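PDB 6LKY: putative isocitrate dehydrogenase, NAD-dependent from Methylococcus capsulatus, which probably catalyses the NAD-dependent oxidative decarboxylation of isocitrate with the help of magnesium. Local coordinates for residues A60-P72 against T254-A266. The protein carries 1 engineered substitution. Residues are numbered along the deposited sequence; the frame is centred on the assembly and turned at random.
Sequences ANRICFKGPLTTP and TDAALFEAVHGSA. With NAD (nicotinamide-adenine-dinucleotide), chain C.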
# COMPACT_ATOMS: atom_id res chain seq x y z
N ALA A 60 4.82 -26.96 22.38
CA ALA A 60 4.47 -28.36 22.62
C ALA A 60 3.52 -28.87 21.53
O ALA A 60 3.76 -29.93 20.95
CB ALA A 60 3.83 -28.53 24.01
N ASN A 61 2.45 -28.12 21.25
CA ASN A 61 1.42 -28.60 20.33
C ASN A 61 1.78 -28.43 18.86
O ASN A 61 1.29 -29.21 18.03
CB ASN A 61 0.10 -27.90 20.62
CG ASN A 61 -0.41 -28.17 22.02
OD1 ASN A 61 -0.03 -29.17 22.65
ND2 ASN A 61 -1.29 -27.30 22.52
N ARG A 62 2.54 -27.39 18.51
CA ARG A 62 3.01 -27.06 17.16
C ARG A 62 1.91 -26.44 16.31
O ARG A 62 2.19 -26.05 15.17
CB ARG A 62 3.59 -28.26 16.39
CG ARG A 62 4.74 -29.01 17.06
CD ARG A 62 5.69 -28.12 17.87
NE ARG A 62 6.61 -27.30 17.08
CZ ARG A 62 7.63 -26.60 17.60
NH1 ARG A 62 7.87 -26.63 18.90
NH2 ARG A 62 8.41 -25.87 16.81
N ILE A 63 0.67 -26.35 16.79
CA ILE A 63 -0.44 -25.76 16.05
C ILE A 63 -1.18 -24.79 16.96
O ILE A 63 -1.44 -25.09 18.13
CB ILE A 63 -1.42 -26.83 15.51
CG1 ILE A 63 -0.66 -27.93 14.76
CG2 ILE A 63 -2.45 -26.20 14.59
CD1 ILE A 63 -0.05 -27.47 13.45
N CYS A 64 -1.53 -23.62 16.42
CA CYS A 64 -2.15 -22.57 17.20
C CYS A 64 -3.23 -21.90 16.37
O CYS A 64 -3.06 -21.65 15.18
CB CYS A 64 -1.12 -21.55 17.69
SG CYS A 64 -1.80 -20.22 18.71
N PHE A 65 -4.36 -21.64 17.02
CA PHE A 65 -5.51 -20.93 16.45
C PHE A 65 -5.64 -19.64 17.26
O PHE A 65 -5.91 -19.69 18.47
CB PHE A 65 -6.75 -21.80 16.56
CG PHE A 65 -7.87 -21.40 15.67
CD1 PHE A 65 -7.65 -21.11 14.33
CD2 PHE A 65 -9.17 -21.34 16.16
CE1 PHE A 65 -8.71 -20.75 13.50
CE2 PHE A 65 -10.22 -20.97 15.34
CZ PHE A 65 -10.00 -20.68 14.02
N LYS A 66 -5.44 -18.49 16.62
CA LYS A 66 -5.20 -17.24 17.33
C LYS A 66 -6.15 -16.15 16.86
O LYS A 66 -6.16 -15.80 15.68
CB LYS A 66 -3.74 -16.78 17.17
CG LYS A 66 -3.38 -15.57 18.03
CD LYS A 66 -2.14 -14.82 17.52
CE LYS A 66 -2.30 -14.35 16.09
NZ LYS A 66 -3.28 -13.23 15.90
N GLY A 67 -6.96 -15.63 17.77
CA GLY A 67 -7.76 -14.46 17.49
C GLY A 67 -6.87 -13.23 17.38
O GLY A 67 -5.67 -13.28 17.68
N PRO A 68 -7.44 -12.10 16.95
CA PRO A 68 -6.63 -10.89 16.78
C PRO A 68 -6.09 -10.38 18.10
O PRO A 68 -6.78 -10.44 19.13
CB PRO A 68 -7.61 -9.89 16.17
CG PRO A 68 -8.98 -10.38 16.66
CD PRO A 68 -8.85 -11.88 16.59
N LEU A 69 -4.86 -9.89 18.08
CA LEU A 69 -4.21 -9.37 19.28
C LEU A 69 -3.95 -7.88 19.11
O LEU A 69 -3.39 -7.46 18.10
CB LEU A 69 -2.91 -10.13 19.56
CG LEU A 69 -3.15 -11.61 19.87
CD1 LEU A 69 -1.84 -12.34 20.20
CD2 LEU A 69 -4.14 -11.75 21.01
N THR A 70 -4.38 -7.09 20.09
CA THR A 70 -4.15 -5.65 20.08
C THR A 70 -2.66 -5.34 20.26
O THR A 70 -2.01 -5.89 21.15
CB THR A 70 -4.96 -4.98 21.20
OG1 THR A 70 -6.34 -4.98 20.84
CG2 THR A 70 -4.47 -3.54 21.48
N THR A 71 -2.12 -4.45 19.42
CA THR A 71 -0.79 -3.89 19.64
C THR A 71 -0.89 -2.39 19.86
O THR A 71 -1.47 -1.68 19.02
CB THR A 71 0.14 -4.18 18.43
OG1 THR A 71 0.22 -5.60 18.23
CG2 THR A 71 1.56 -3.60 18.65
N PRO A 72 -0.34 -1.85 20.95
CA PRO A 72 -0.42 -0.40 21.19
C PRO A 72 0.43 0.40 20.20
O PRO A 72 1.47 -0.06 19.71
CB PRO A 72 0.10 -0.22 22.63
CG PRO A 72 0.36 -1.61 23.16
CD PRO A 72 0.39 -2.57 22.01
N THR A 254 8.82 -24.53 9.56
CA THR A 254 9.09 -25.95 9.35
C THR A 254 8.50 -26.81 10.46
O THR A 254 8.13 -27.96 10.22
CB THR A 254 10.59 -26.21 9.24
OG1 THR A 254 11.22 -25.88 10.48
CG2 THR A 254 11.19 -25.37 8.12
N ASP A 255 8.41 -26.27 11.68
CA ASP A 255 8.07 -27.06 12.86
C ASP A 255 6.77 -26.65 13.52
O ASP A 255 6.39 -27.26 14.53
CB ASP A 255 9.21 -26.96 13.89
CG ASP A 255 10.36 -27.85 13.57
OD1 ASP A 255 10.22 -28.70 12.66
OD2 ASP A 255 11.42 -27.71 14.21
N ALA A 256 6.09 -25.63 13.01
CA ALA A 256 4.90 -25.14 13.69
C ALA A 256 4.09 -24.31 12.71
O ALA A 256 4.59 -23.90 11.66
CB ALA A 256 5.25 -24.33 14.95
N ALA A 257 2.83 -24.08 13.06
CA ALA A 257 1.93 -23.31 12.22
C ALA A 257 0.90 -22.63 13.11
O ALA A 257 0.43 -23.22 14.09
CB ALA A 257 1.23 -24.20 11.18
N LEU A 258 0.55 -21.40 12.75
CA LEU A 258 -0.39 -20.59 13.52
C LEU A 258 -1.37 -19.93 12.56
O LEU A 258 -0.97 -19.23 11.63
CB LEU A 258 0.37 -19.55 14.35
CG LEU A 258 -0.45 -18.61 15.26
CD1 LEU A 258 0.37 -18.22 16.48
CD2 LEU A 258 -0.90 -17.35 14.50
N PHE A 259 -2.67 -20.13 12.80
CA PHE A 259 -3.69 -19.70 11.86
C PHE A 259 -4.52 -18.58 12.46
O PHE A 259 -4.81 -18.59 13.66
CB PHE A 259 -4.54 -20.91 11.44
CG PHE A 259 -3.73 -21.99 10.82
CD1 PHE A 259 -3.07 -22.92 11.61
CD2 PHE A 259 -3.54 -22.04 9.45
CE1 PHE A 259 -2.27 -23.89 11.05
CE2 PHE A 259 -2.74 -23.00 8.87
CZ PHE A 259 -2.10 -23.93 9.67
N GLU A 260 -4.86 -17.58 11.64
CA GLU A 260 -5.52 -16.40 12.20
C GLU A 260 -6.30 -15.67 11.12
O GLU A 260 -6.07 -15.84 9.93
CB GLU A 260 -4.49 -15.44 12.82
CG GLU A 260 -3.49 -14.92 11.77
CD GLU A 260 -2.46 -13.92 12.33
OE1 GLU A 260 -2.76 -13.25 13.35
OE2 GLU A 260 -1.35 -13.81 11.76
N ALA A 261 -7.22 -14.81 11.56
CA ALA A 261 -7.76 -13.82 10.65
C ALA A 261 -6.69 -12.77 10.31
O ALA A 261 -5.73 -12.55 11.05
CB ALA A 261 -9.00 -13.14 11.24
N VAL A 262 -6.87 -12.13 9.16
CA VAL A 262 -5.99 -11.04 8.74
C VAL A 262 -6.28 -9.77 9.53
O VAL A 262 -5.37 -8.96 9.79
CB VAL A 262 -6.15 -10.84 7.22
CG1 VAL A 262 -5.68 -9.46 6.80
CG2 VAL A 262 -5.42 -11.96 6.46
N HIS A 263 -7.53 -9.57 9.94
CA HIS A 263 -7.94 -8.32 10.56
C HIS A 263 -7.47 -8.25 12.00
O HIS A 263 -6.94 -9.21 12.57
CB HIS A 263 -9.46 -8.16 10.45
CG HIS A 263 -10.25 -9.21 11.19
ND1 HIS A 263 -10.23 -9.33 12.56
CD2 HIS A 263 -11.10 -10.15 10.73
CE1 HIS A 263 -11.02 -10.33 12.92
NE2 HIS A 263 -11.57 -10.84 11.83
N GLY A 264 -7.68 -7.08 12.61
CA GLY A 264 -7.33 -6.84 13.99
C GLY A 264 -8.49 -7.00 14.96
O GLY A 264 -9.49 -7.66 14.67
N SER A 265 -8.32 -6.41 16.14
CA SER A 265 -9.29 -6.58 17.22
C SER A 265 -10.51 -5.67 17.07
O SER A 265 -11.41 -5.75 17.92
CB SER A 265 -8.62 -6.35 18.57
OG SER A 265 -7.88 -5.14 18.58
N ALA A 266 -10.55 -4.81 16.05
CA ALA A 266 -11.69 -3.96 15.71
C ALA A 266 -12.34 -3.32 16.94
O ALA A 266 -13.49 -3.62 17.28
CB ALA A 266 -12.73 -4.79 14.94
PA NAD C . -8.81 -3.53 12.45
O1A NAD C . -8.97 -3.97 13.88
O2A NAD C . -8.61 -4.71 11.54
O5B NAD C . -10.07 -2.64 12.03
C5B NAD C . -10.08 -2.04 10.74
C4B NAD C . -11.52 -1.85 10.30
O4B NAD C . -12.01 -3.14 9.89
C3B NAD C . -12.36 -1.36 11.47
O3B NAD C . -13.30 -0.38 11.04
C2B NAD C . -13.07 -2.62 11.94
O2B NAD C . -14.35 -2.38 12.56
C1B NAD C . -13.15 -3.47 10.68
N9A NAD C . -13.14 -4.84 11.18
C8A NAD C . -11.91 -5.64 11.07
N7A NAD C . -12.46 -6.95 11.49
C5A NAD C . -13.64 -7.08 10.64
C6A NAD C . -14.70 -7.94 11.30
N6A NAD C . -14.27 -9.34 11.27
N1A NAD C . -15.94 -7.78 10.52
C2A NAD C . -16.48 -6.41 10.50
N3A NAD C . -15.54 -5.45 11.07
C4A NAD C . -14.18 -5.68 10.57
O3 NAD C . -7.51 -2.61 12.27
PN NAD C . -7.07 -1.40 13.21
O1N NAD C . -8.21 -0.64 13.79
O2N NAD C . -6.17 -0.53 12.34
O5D NAD C . -6.21 -2.04 14.41
C5D NAD C . -6.85 -2.44 15.63
C4D NAD C . -5.89 -3.29 16.45
O4D NAD C . -5.74 -4.60 15.89
C3D NAD C . -4.50 -2.65 16.51
O3D NAD C . -4.08 -2.69 17.87
C2D NAD C . -3.66 -3.58 15.66
O2D NAD C . -2.30 -3.67 16.08
C1D NAD C . -4.34 -4.93 15.83
N1N NAD C . -3.91 -5.82 14.73
C2N NAD C . -4.16 -7.23 14.99
C3N NAD C . -3.46 -7.99 13.87
C7N NAD C . -3.22 -9.47 14.19
O7N NAD C . -3.38 -10.29 13.05
N7N NAD C . -4.03 -9.91 15.33
C4N NAD C . -4.06 -7.74 12.50
C5N NAD C . -4.28 -6.26 12.23
C6N NAD C . -4.40 -5.32 13.43
O HOH W 1 -7.44 -13.94 14.25
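Lys66 and Glu260 meet at the NAD end of two neighbouring parallel strands, 63-66 and 257-261, in the large mixed sheet of the isocitrate/isopropylmalate dehydrogenase fold. The two side chains run alongside each other: the lysine tail, folded back at its last two torsions (chi3 57°, chi4 71°), brings NZ 2.6 Å from Glu260 OE1, a salt bridge made on the anti side of the carboxylate, 29° out of its plane. NZ also bonds Gly67 O from above its carbonyl plane and reaches Asn81, while Arg85 takes the other carboxylate oxygen, so both charges of this buried pair have further partners beside the nicotinamide. On the same sheet face Leu258 splits its branches, CD1 lying 3.7 Å from Cys64 SG and CD2 against Lys66 CE. The other face carries Ile63, whose CG2 meets the edge of the Phe259 ring at CE1. Beyond the strands, Pro68 CG sits at the edge of the His263 ring. That ring lies between Ala261 CB over one face and NAD N7A, 3.2 Å above the other, both offset toward the rim, while ND1 bonds Gly264 O within the ring plane at 2.8 Å. An alanine in place of His263 would probably leave the adenine without its flat neighbour and the Gly264 carbonyl without this donor. Further along, Thr70 OG1 and Ser265 OG share a 2.7 Å hydrogen bond, and Ser265 N bonds the ribose oxygen O4D of NAD.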